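Aldo-keto reductase AKR2E4 (Bombyx mori, PDB 3WCZ) reduces 3-dehydroecdysone and, less readily, phenylglyoxal and isatin with NADPH rather than NADH, and may help regulate silkworm molting. Local coordinates at residues A[175-185]-A[199-210]. Sequence-based numbering, arbitrary orientation.
With NAP (NADP nicotinamide-adenine-dinucleotide phosphate), chain B; EDO (1,2-ethanediol), chain C.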
ATOM      1  N   ARG A 175      -7.691  10.516  13.784  1.00 15.14           N
ATOM      2  CA  ARG A 175      -7.202   9.158  13.594  1.00 15.86           C
ATOM      3  C   ARG A 175      -6.784   8.981  12.129  1.00 10.35           C
ATOM      4  O   ARG A 175      -7.137   9.773  11.247  1.00 10.93           O
ATOM      5  CB  ARG A 175      -8.205   8.089  14.041  1.00 18.80           C
ATOM      6  CG  ARG A 175      -9.322   7.887  13.106  1.00 14.37           C
ATOM      7  CD  ARG A 175     -10.437   7.022  13.694  1.00 13.84           C
ATOM      8  NE  ARG A 175     -10.988   7.626  14.917  1.00 10.59           N
ATOM      9  CZ  ARG A 175     -11.888   7.058  15.709  1.00 11.54           C
ATOM     10  NH1 ARG A 175     -12.369   5.852  15.456  1.00 13.63           N
ATOM     11  NH2 ARG A 175     -12.293   7.713  16.781  1.00 11.57           N
ATOM     12  N   PRO A 176      -5.929   7.995  11.900  1.00 11.45           N
ATOM     13  CA  PRO A 176      -5.480   7.742  10.546  1.00  7.98           C
ATOM     14  C   PRO A 176      -6.653   7.421   9.635  1.00  8.38           C
ATOM     15  O   PRO A 176      -7.637   6.803  10.079  1.00 10.59           O
ATOM     16  CB  PRO A 176      -4.535   6.547  10.712  1.00 11.20           C
ATOM     17  CG  PRO A 176      -4.805   5.998  12.020  1.00 16.14           C
ATOM     18  CD  PRO A 176      -5.337   7.065  12.868  1.00 13.09           C
ATOM     19  N   VAL A 177      -6.579   7.840   8.377  1.00  8.67           N
ATOM     20  CA  VAL A 177      -7.584   7.415   7.388  1.00  8.49           C
ATOM     21  C   VAL A 177      -7.389   5.962   6.974  1.00  8.07           C
ATOM     22  O   VAL A 177      -8.352   5.298   6.612  1.00  8.65           O
ATOM     23  CB  VAL A 177      -7.581   8.269   6.100  1.00  8.50           C
ATOM     24  CG1 VAL A 177      -8.018   9.696   6.388  1.00 11.89           C
ATOM     25  CG2 VAL A 177      -6.216   8.258   5.401  1.00 10.19           C
ATOM     26  N   ILE A 178      -6.144   5.487   7.088  1.00  7.42           N
ATOM     27  CA  ILE A 178      -5.700   4.213   6.544  1.00  7.29           C
ATOM     28  C   ILE A 178      -4.628   3.611   7.424  1.00  6.59           C
ATOM     29  O   ILE A 178      -3.815   4.330   7.984  1.00  7.72           O
ATOM     30  CB  ILE A 178      -5.148   4.419   5.113  1.00  9.93           C
ATOM     31  CG1 ILE A 178      -6.340   4.389   4.140  1.00 15.55           C
ATOM     32  CG2 ILE A 178      -4.074   3.343   4.715  1.00  9.29           C
ATOM     33  CD1 ILE A 178      -6.084   4.958   2.801  1.00 20.15           C
ATOM     34  N   ASN A 179      -4.641   2.281   7.513  1.00  7.31           N
ATOM     35  CA  ASN A 179      -3.525   1.474   7.974  1.00  7.40           C
ATOM     36  C   ASN A 179      -3.146   0.577   6.810  1.00  7.46           C
ATOM     37  O   ASN A 179      -3.973  -0.244   6.367  1.00  7.77           O
ATOM     38  CB  ASN A 179      -3.883   0.685   9.250  1.00  8.51           C
ATOM     39  CG  ASN A 179      -2.683  -0.044   9.875  1.00  7.21           C
ATOM     40  OD1 ASN A 179      -1.531   0.293   9.622  1.00  7.50           O
ATOM     41  ND2 ASN A 179      -2.974  -0.987  10.767  1.00  8.42           N
ATOM     42  N   GLN A 180      -1.918   0.738   6.305  1.00  6.33           N
ATOM     43  CA  GLN A 180      -1.445  -0.082   5.201  1.00  6.77           C
ATOM     44  C   GLN A 180      -0.642  -1.254   5.749  1.00  7.09           C
ATOM     45  O   GLN A 180       0.400  -1.065   6.400  1.00  6.86           O
ATOM     46  CB  GLN A 180      -0.611   0.765   4.223  1.00  6.42           C
ATOM     47  CG  GLN A 180      -0.001  -0.056   3.092  1.00  7.12           C
ATOM     48  CD  GLN A 180       0.767   0.681   2.009  1.00  7.64           C
ATOM     49  OE1 GLN A 180       1.851   0.217   1.612  1.00  7.91           O
ATOM     50  NE2 GLN A 180       0.249   1.788   1.514  1.00  7.21           N
ATOM     51  N   ILE A 181      -1.159  -2.458   5.531  1.00  7.09           N
ATOM     52  CA  ILE A 181      -0.596  -3.664   6.140  1.00  7.94           C
ATOM     53  C   ILE A 181      -0.586  -4.799   5.107  1.00  8.27           C
ATOM     54  O   ILE A 181      -1.242  -4.718   4.052  1.00  7.75           O
ATOM     55  CB  ILE A 181      -1.391  -4.084   7.410  1.00  7.74           C
ATOM     56  CG1 ILE A 181      -2.859  -4.265   7.080  1.00  8.40           C
ATOM     57  CG2 ILE A 181      -1.188  -3.038   8.491  1.00  9.44           C
ATOM     58  CD1 ILE A 181      -3.691  -4.886   8.224  1.00 12.30           C
ATOM     59  N   GLU A 182       0.159  -5.853   5.407  1.00  7.88           N
ATOM     60  CA  GLU A 182       0.252  -6.997   4.510  1.00  8.19           C
ATOM     61  C   GLU A 182      -0.997  -7.848   4.567  1.00  7.10           C
ATOM     62  O   GLU A 182      -1.332  -8.354   5.633  1.00  9.02           O
ATOM     63  CB  GLU A 182       1.462  -7.853   4.881  1.00  9.22           C
ATOM     64  CG  GLU A 182       1.647  -8.965   3.898  1.00  8.78           C
ATOM     65  CD  GLU A 182       2.831  -9.854   4.161  1.00  8.58           C
ATOM     66  OE1 GLU A 182       3.843  -9.421   4.730  1.00 10.81           O
ATOM     67  OE2 GLU A 182       2.770 -11.020   3.730  1.00  9.91           O
ATOM     68  N   VAL A 183      -1.674  -8.028   3.433  1.00  7.66           N
ATOM     69  CA  VAL A 183      -2.827  -8.916   3.375  1.00  7.28           C
ATOM     70  C   VAL A 183      -2.786  -9.724   2.095  1.00  7.67           C
ATOM     71  O   VAL A 183      -2.714  -9.167   0.986  1.00  8.12           O
ATOM     72  CB  VAL A 183      -4.196  -8.191   3.506  1.00  7.84           C
ATOM     73  CG1 VAL A 183      -5.282  -9.213   3.785  1.00  8.27           C
ATOM     74  CG2 VAL A 183      -4.158  -7.135   4.595  1.00  8.83           C
ATOM     75  N   ASN A 184      -2.832 -11.048   2.260  1.00  7.59           N
ATOM     76  CA  ASN A 184      -2.769 -11.992   1.151  1.00  7.20           C
ATOM     77  C   ASN A 184      -3.189 -13.356   1.728  1.00  7.53           C
ATOM     78  O   ASN A 184      -3.489 -13.454   2.918  1.00  8.02           O
ATOM     79  CB  ASN A 184      -1.366 -11.998   0.521  1.00  8.82           C
ATOM     80  CG  ASN A 184      -0.281 -12.223   1.544  1.00  9.34           C
ATOM     81  OD1 ASN A 184      -0.364 -13.173   2.342  1.00  9.53           O
ATOM     82  ND2 ASN A 184       0.706 -11.335   1.581  1.00  8.13           N
ATOM     83  N   PRO A 185      -3.254 -14.414   0.888  1.00  7.77           N
ATOM     84  CA  PRO A 185      -3.916 -15.620   1.407  1.00  8.44           C
ATOM     85  C   PRO A 185      -3.196 -16.317   2.543  1.00  8.24           C
ATOM     86  O   PRO A 185      -3.836 -17.005   3.348  1.00  8.84           O
ATOM     87  CB  PRO A 185      -3.985 -16.550   0.172  1.00  8.07           C
ATOM     88  CG  PRO A 185      -4.055 -15.584  -1.000  1.00  9.45           C
ATOM     89  CD  PRO A 185      -3.130 -14.432  -0.582  1.00  8.53           C
ATOM     90  N   LEU A 199     -13.130   0.875  13.577  1.00  9.53           N
ATOM     91  CA  LEU A 199     -12.774   2.230  13.994  1.00  9.23           C
ATOM     92  C   LEU A 199     -12.858   3.261  12.841  1.00 10.37           C
ATOM     93  O   LEU A 199     -12.429   4.397  12.999  1.00 11.46           O
ATOM     94  CB  LEU A 199     -11.356   2.211  14.556  1.00  9.76           C
ATOM     95  CG  LEU A 199     -11.224   1.492  15.897  1.00 11.79           C
ATOM     96  CD1 LEU A 199      -9.779   1.209  16.227  1.00 14.08           C
ATOM     97  CD2 LEU A 199     -11.843   2.332  16.979  1.00 14.37           C
ATOM     98  N   GLY A 200     -13.375   2.847  11.694  1.00  9.95           N
ATOM     99  CA  GLY A 200     -13.447   3.705  10.525  1.00 10.34           C
ATOM    100  C   GLY A 200     -12.120   3.982   9.844  1.00 10.29           C
ATOM    101  O   GLY A 200     -11.975   4.990   9.148  1.00 11.12           O
ATOM    102  N   ILE A 201     -11.166   3.081  10.042  1.00  8.72           N
ATOM    103  CA  ILE A 201      -9.860   3.176   9.425  1.00  8.84           C
ATOM    104  C   ILE A 201      -9.805   2.143   8.298  1.00  6.72           C
ATOM    105  O   ILE A 201      -9.892   0.940   8.552  1.00  9.73           O
ATOM    106  CB  ILE A 201      -8.768   2.915  10.477  1.00  8.31           C
ATOM    107  CG1 ILE A 201      -8.831   3.939  11.614  1.00  8.52           C
ATOM    108  CG2 ILE A 201      -7.374   2.896   9.825  1.00  9.82           C
ATOM    109  CD1 ILE A 201      -7.944   3.584  12.795  1.00  9.39           C
ATOM    110  N   ALA A 202      -9.696   2.624   7.067  1.00  7.83           N
ATOM    111  CA  ALA A 202      -9.621   1.731   5.920  1.00  7.55           C
ATOM    112  C   ALA A 202      -8.250   1.057   5.862  1.00  7.25           C
ATOM    113  O   ALA A 202      -7.267   1.547   6.429  1.00  8.29           O
ATOM    114  CB  ALA A 202      -9.912   2.481   4.621  1.00  9.44           C
ATOM    115  N   VAL A 203      -8.186  -0.077   5.174  1.00  7.14           N
ATOM    116  CA  VAL A 203      -6.963  -0.852   5.067  1.00  7.66           C
ATOM    117  C   VAL A 203      -6.491  -0.933   3.628  1.00  7.33           C
ATOM    118  O   VAL A 203      -7.249  -1.343   2.748  1.00  8.29           O
ATOM    119  CB  VAL A 203      -7.158  -2.240   5.660  1.00  8.31           C
ATOM    120  CG1 VAL A 203      -5.929  -3.102   5.397  1.00  9.23           C
ATOM    121  CG2 VAL A 203      -7.481  -2.098   7.148  1.00 12.57           C
ATOM    122  N   MET A 204      -5.227  -0.566   3.411  1.00  6.87           N
ATOM    123  CA  MET A 204      -4.534  -0.851   2.161  1.00  6.88           C
ATOM    124  C   MET A 204      -3.768  -2.150   2.369  1.00  7.43           C
ATOM    125  O   MET A 204      -3.126  -2.324   3.402  1.00  8.58           O
ATOM    126  CB  MET A 204      -3.579   0.282   1.759  1.00  7.15           C
ATOM    127  CG  MET A 204      -4.275   1.552   1.314  1.00  7.78           C
ATOM    128  SD  MET A 204      -3.133   2.918   0.934  1.00  8.39           S
ATOM    129  CE  MET A 204      -2.464   2.361  -0.646  1.00  9.44           C
ATOM    130  N   ALA A 205      -3.899  -3.076   1.409  1.00  7.51           N
ATOM    131  CA  ALA A 205      -3.284  -4.397   1.461  1.00  7.47           C
ATOM    132  C   ALA A 205      -2.056  -4.467   0.576  1.00  8.03           C
ATOM    133  O   ALA A 205      -2.147  -4.488  -0.677  1.00  7.51           O
ATOM    134  CB  ALA A 205      -4.314  -5.457   1.008  1.00  8.20           C
ATOM    135  N   TYR A 206      -0.889  -4.479   1.215  1.00  6.47           N
ATOM    136  CA  TYR A 206       0.361  -4.638   0.495  1.00  7.58           C
ATOM    137  C   TYR A 206       0.744  -6.110   0.309  1.00  6.50           C
ATOM    138  O   TYR A 206       0.190  -6.989   0.946  1.00  7.85           O
ATOM    139  CB  TYR A 206       1.461  -3.788   1.120  1.00  8.82           C
ATOM    140  CG  TYR A 206       2.119  -4.196   2.405  1.00  7.71           C
ATOM    141  CD1 TYR A 206       2.928  -5.323   2.500  1.00  7.96           C
ATOM    142  CD2 TYR A 206       2.040  -3.362   3.508  1.00  7.25           C
ATOM    143  CE1 TYR A 206       3.622  -5.617   3.669  1.00  7.22           C
ATOM    144  CE2 TYR A 206       2.715  -3.656   4.677  1.00  8.51           C
ATOM    145  CZ  TYR A 206       3.526  -4.763   4.736  1.00  7.64           C
ATOM    146  OH  TYR A 206       4.238  -5.072   5.857  1.00  9.67           O
ATOM    147  N   SER A 207       1.694  -6.320  -0.605  1.00  7.21           N
ATOM    148  CA  SER A 207       2.101  -7.650  -1.077  1.00  7.84           C
ATOM    149  C   SER A 207       0.883  -8.537  -1.293  1.00  7.85           C
ATOM    150  O   SER A 207       0.806  -9.640  -0.775  1.00  7.73           O
ATOM    151  CB  SER A 207       3.108  -8.291  -0.113  1.00  7.40           C
ATOM    152  OG  SER A 207       4.294  -7.516   0.046  1.00  9.20           O
ATOM    153  N   PRO A 208      -0.078  -8.041  -2.074  1.00  7.28           N
ATOM    154  CA  PRO A 208      -1.359  -8.737  -2.227  1.00  6.86           C
ATOM    155  C   PRO A 208      -1.256 -10.114  -2.897  1.00  8.73           C
ATOM    156  O   PRO A 208      -2.169 -10.926  -2.712  1.00  8.76           O
ATOM    157  CB  PRO A 208      -2.168  -7.791  -3.106  1.00  8.20           C
ATOM    158  CG  PRO A 208      -1.152  -7.065  -3.910  1.00  8.07           C
ATOM    159  CD  PRO A 208      -0.015  -6.837  -2.918  1.00  7.62           C
ATOM    160  N   PHE A 209      -0.187 -10.385  -3.654  1.00  7.67           N
ATOM    161  CA  PHE A 209      -0.063 -11.687  -4.293  1.00  9.07           C
ATOM    162  C   PHE A 209       0.579 -12.726  -3.380  1.00 10.04           C
ATOM    163  O   PHE A 209       0.651 -13.918  -3.753  1.00  9.81           O
ATOM    164  CB  PHE A 209       0.683 -11.570  -5.617  1.00 11.00           C
ATOM    165  CG  PHE A 209      -0.048 -10.737  -6.643  1.00  9.24           C
ATOM    166  CD1 PHE A 209      -1.316 -11.100  -7.080  1.00 11.53           C
ATOM    167  CD2 PHE A 209       0.513  -9.593  -7.150  1.00  9.44           C
ATOM    168  CE1 PHE A 209      -1.964 -10.326  -8.034  1.00 12.87           C
ATOM    169  CE2 PHE A 209      -0.101  -8.853  -8.103  1.00  9.15           C
ATOM    170  CZ  PHE A 209      -1.341  -9.203  -8.544  1.00 11.15           C
ATOM    171  N   GLY A 210       1.027 -12.338  -2.192  1.00  9.88           N
ATOM    172  CA  GLY A 210       1.535 -13.307  -1.236  1.00  9.00           C
ATOM    173  C   GLY A 210       2.665 -14.128  -1.836  1.00  9.41           C
ATOM    174  O   GLY A 210       3.488 -13.612  -2.572  1.00 10.00           O
TER
HETATM  175  PA  NAP B 401       3.077  -7.833  -5.125  1.00  7.92           P
HETATM  176  O1A NAP B 401       2.238  -6.822  -5.788  1.00  9.16           O
HETATM  177  O2A NAP B 401       2.643  -8.598  -3.973  1.00  8.11           O
HETATM  178  O5B NAP B 401       3.739  -8.831  -6.126  1.00  8.86           O
HETATM  179  C5B NAP B 401       4.395  -8.381  -7.273  1.00  9.54           C
HETATM  180  C4B NAP B 401       4.888  -9.496  -8.183  1.00  8.79           C
HETATM  181  O4B NAP B 401       3.761 -10.129  -8.819  1.00 10.31           O
HETATM  182  C3B NAP B 401       5.832  -9.105  -9.254  1.00 10.82           C
HETATM  183  O3B NAP B 401       6.771 -10.145  -9.378  1.00 11.36           O
HETATM  184  C2B NAP B 401       4.976  -8.992 -10.422  1.00  9.96           C
HETATM  185  O2B NAP B 401       5.646  -9.158 -11.656  1.00 10.80           O
HETATM  186  C1B NAP B 401       3.953 -10.077 -10.212  1.00 11.14           C
HETATM  187  N9A NAP B 401       2.642  -9.862 -10.789  1.00 10.79           N
HETATM  188  C8A NAP B 401       1.967  -8.694 -10.794  1.00  9.16           C
HETATM  189  N7A NAP B 401       0.753  -8.843 -11.284  1.00 10.16           N
HETATM  190  C5A NAP B 401       0.612 -10.161 -11.630  1.00 11.09           C
HETATM  191  C6A NAP B 401      -0.432 -10.904 -12.190  1.00 11.83           C
HETATM  192  N6A NAP B 401      -1.663 -10.364 -12.575  1.00 13.84           N
HETATM  193  N1A NAP B 401      -0.199 -12.213 -12.390  1.00 15.35           N
HETATM  194  C2A NAP B 401       0.962 -12.769 -12.048  1.00 13.05           C
HETATM  195  N3A NAP B 401       1.983 -12.091 -11.497  1.00 13.04           N
HETATM  196  C4A NAP B 401       1.797 -10.781 -11.277  1.00 11.35           C
HETATM  197  O3  NAP B 401       4.440  -7.056  -4.718  1.00  9.84           O
HETATM  198  PN  NAP B 401       5.022  -6.188  -3.516  1.00  8.29           P
HETATM  199  O1N NAP B 401       5.940  -5.217  -4.163  1.00  9.32           O
HETATM  200  O2N NAP B 401       5.557  -7.125  -2.491  1.00  9.53           O
HETATM  201  O5D NAP B 401       3.795  -5.432  -2.845  1.00  7.70           O
HETATM  202  C5D NAP B 401       3.036  -4.521  -3.566  1.00  8.81           C
HETATM  203  C4D NAP B 401       3.223  -3.048  -3.177  1.00  7.95           C
HETATM  204  O4D NAP B 401       2.806  -2.810  -1.845  1.00  8.14           O
HETATM  205  C3D NAP B 401       4.639  -2.569  -3.188  1.00  6.71           C
HETATM  206  O3D NAP B 401       5.159  -2.425  -4.494  1.00  7.48           O
HETATM  207  C2D NAP B 401       4.540  -1.351  -2.414  1.00  8.19           C
HETATM  208  O2D NAP B 401       3.934  -0.332  -3.159  1.00  7.76           O
HETATM  209  C1D NAP B 401       3.649  -1.801  -1.277  1.00  8.41           C
HETATM  210  N1N NAP B 401       4.276  -2.345  -0.067  1.00  8.48           N
HETATM  211  C2N NAP B 401       4.287  -1.625   1.069  1.00  7.55           C
HETATM  212  C3N NAP B 401       4.857  -2.141   2.205  1.00  9.28           C
HETATM  213  C7N NAP B 401       4.784  -1.305   3.426  1.00  9.39           C
HETATM  214  O7N NAP B 401       3.922  -0.406   3.578  1.00 10.19           O
HETATM  215  N7N NAP B 401       5.605  -1.656   4.438  1.00  5.79           N
HETATM  216  C4N NAP B 401       5.505  -3.391   2.194  1.00  9.17           C
HETATM  217  C5N NAP B 401       5.475  -4.144   1.013  1.00  9.24           C
HETATM  218  C6N NAP B 401       4.848  -3.579  -0.090  1.00  9.66           C
HETATM  219  P2B NAP B 401       5.577  -8.069 -12.829  1.00 11.61           P
HETATM  220  O1X NAP B 401       6.516  -8.650 -13.903  1.00 13.70           O
HETATM  221  O2X NAP B 401       4.197  -8.022 -13.322  1.00 11.72           O
HETATM  222  O3X NAP B 401       6.074  -6.765 -12.258  1.00 12.36           O
HETATM  223  C1  EDO C 402     -10.796  11.261  16.060  1.00 16.39           C
HETATM  224  O1  EDO C 402     -10.252   9.955  16.326  1.00 14.50           O
HETATM  225  C2  EDO C 402     -11.459  11.271  14.677  1.00 21.73           C
HETATM  226  O2  EDO C 402     -10.428  11.280  13.668  1.00 18.65           O
HETATM  227  O   HOH W   1     -10.997   6.243   6.732  1.00 11.35           O
HETATM  228  O   HOH W   2       1.815  -5.896   7.880  1.00 11.32           O
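Tyr206 lies with one ring face over the backbone of Ile181 and Glu182: Glu182 N sits 3.4 Å above the middle of the Tyr206 ring. The nicotinamide of NADP stacks on the opposite face, its C4N 3.1 Å above the plane, so the ring is sandwiched between strand and cofactor. CG of Tyr206 stands between its own backbone N and carbonyl carbon (chi1 75°), which folds the ring back over the neighbouring strand; Glu182 CB comes to 3.3 Å from Tyr206 CE1, and Asn159 hydrogen-bonds the hydroxyl. Beyond the ring, Ser207 OG bonds a cofactor phosphate oxygen, and Ser207 O accepts hydrogen bonds from Asn184 ND2 and Gly210 N, which reach it from opposite faces of its plane.

Strands 178-182 and 202-206 run parallel, joined through helix 190-198 in a right-handed beta-alpha-beta unit of the aldo-keto reductase TIM barrel, with the cofactor at their C-terminal ends. Backbone bonds zip them together from Val177 O to Val183 N. Inside the barrel, Met204 packs its CG against Ile178 CG2 (3.8 Å); its SD lies beside the Gln180 amide, and the bend at chi3 (74°) turns CE toward Gln180 NE2. The bond from Gln180 NE2 to Met204 SD is weak; the firmer partner of NE2 is Asp53. On the outward side, Ile201 lays CG2 against the backbone at Ile178 and Asn179, while its CD1 meets Pro176 CG at 4.0 Å.

At the N-terminal end, Arg175 NH1 donates to Leu199 O (2.9 Å), just where helix 190-198 finishes in a Schellman motif with Gly200 as C-prime residue. Arg175 CD lies against Ile201 CG1 (4.1 Å). With an alanine here, Leu199 O would probably lose this donor and Ile201 CG1 some of its cover. Between Val177 O and Gly200 O, one water bridges the two loops by donating to both carbonyls.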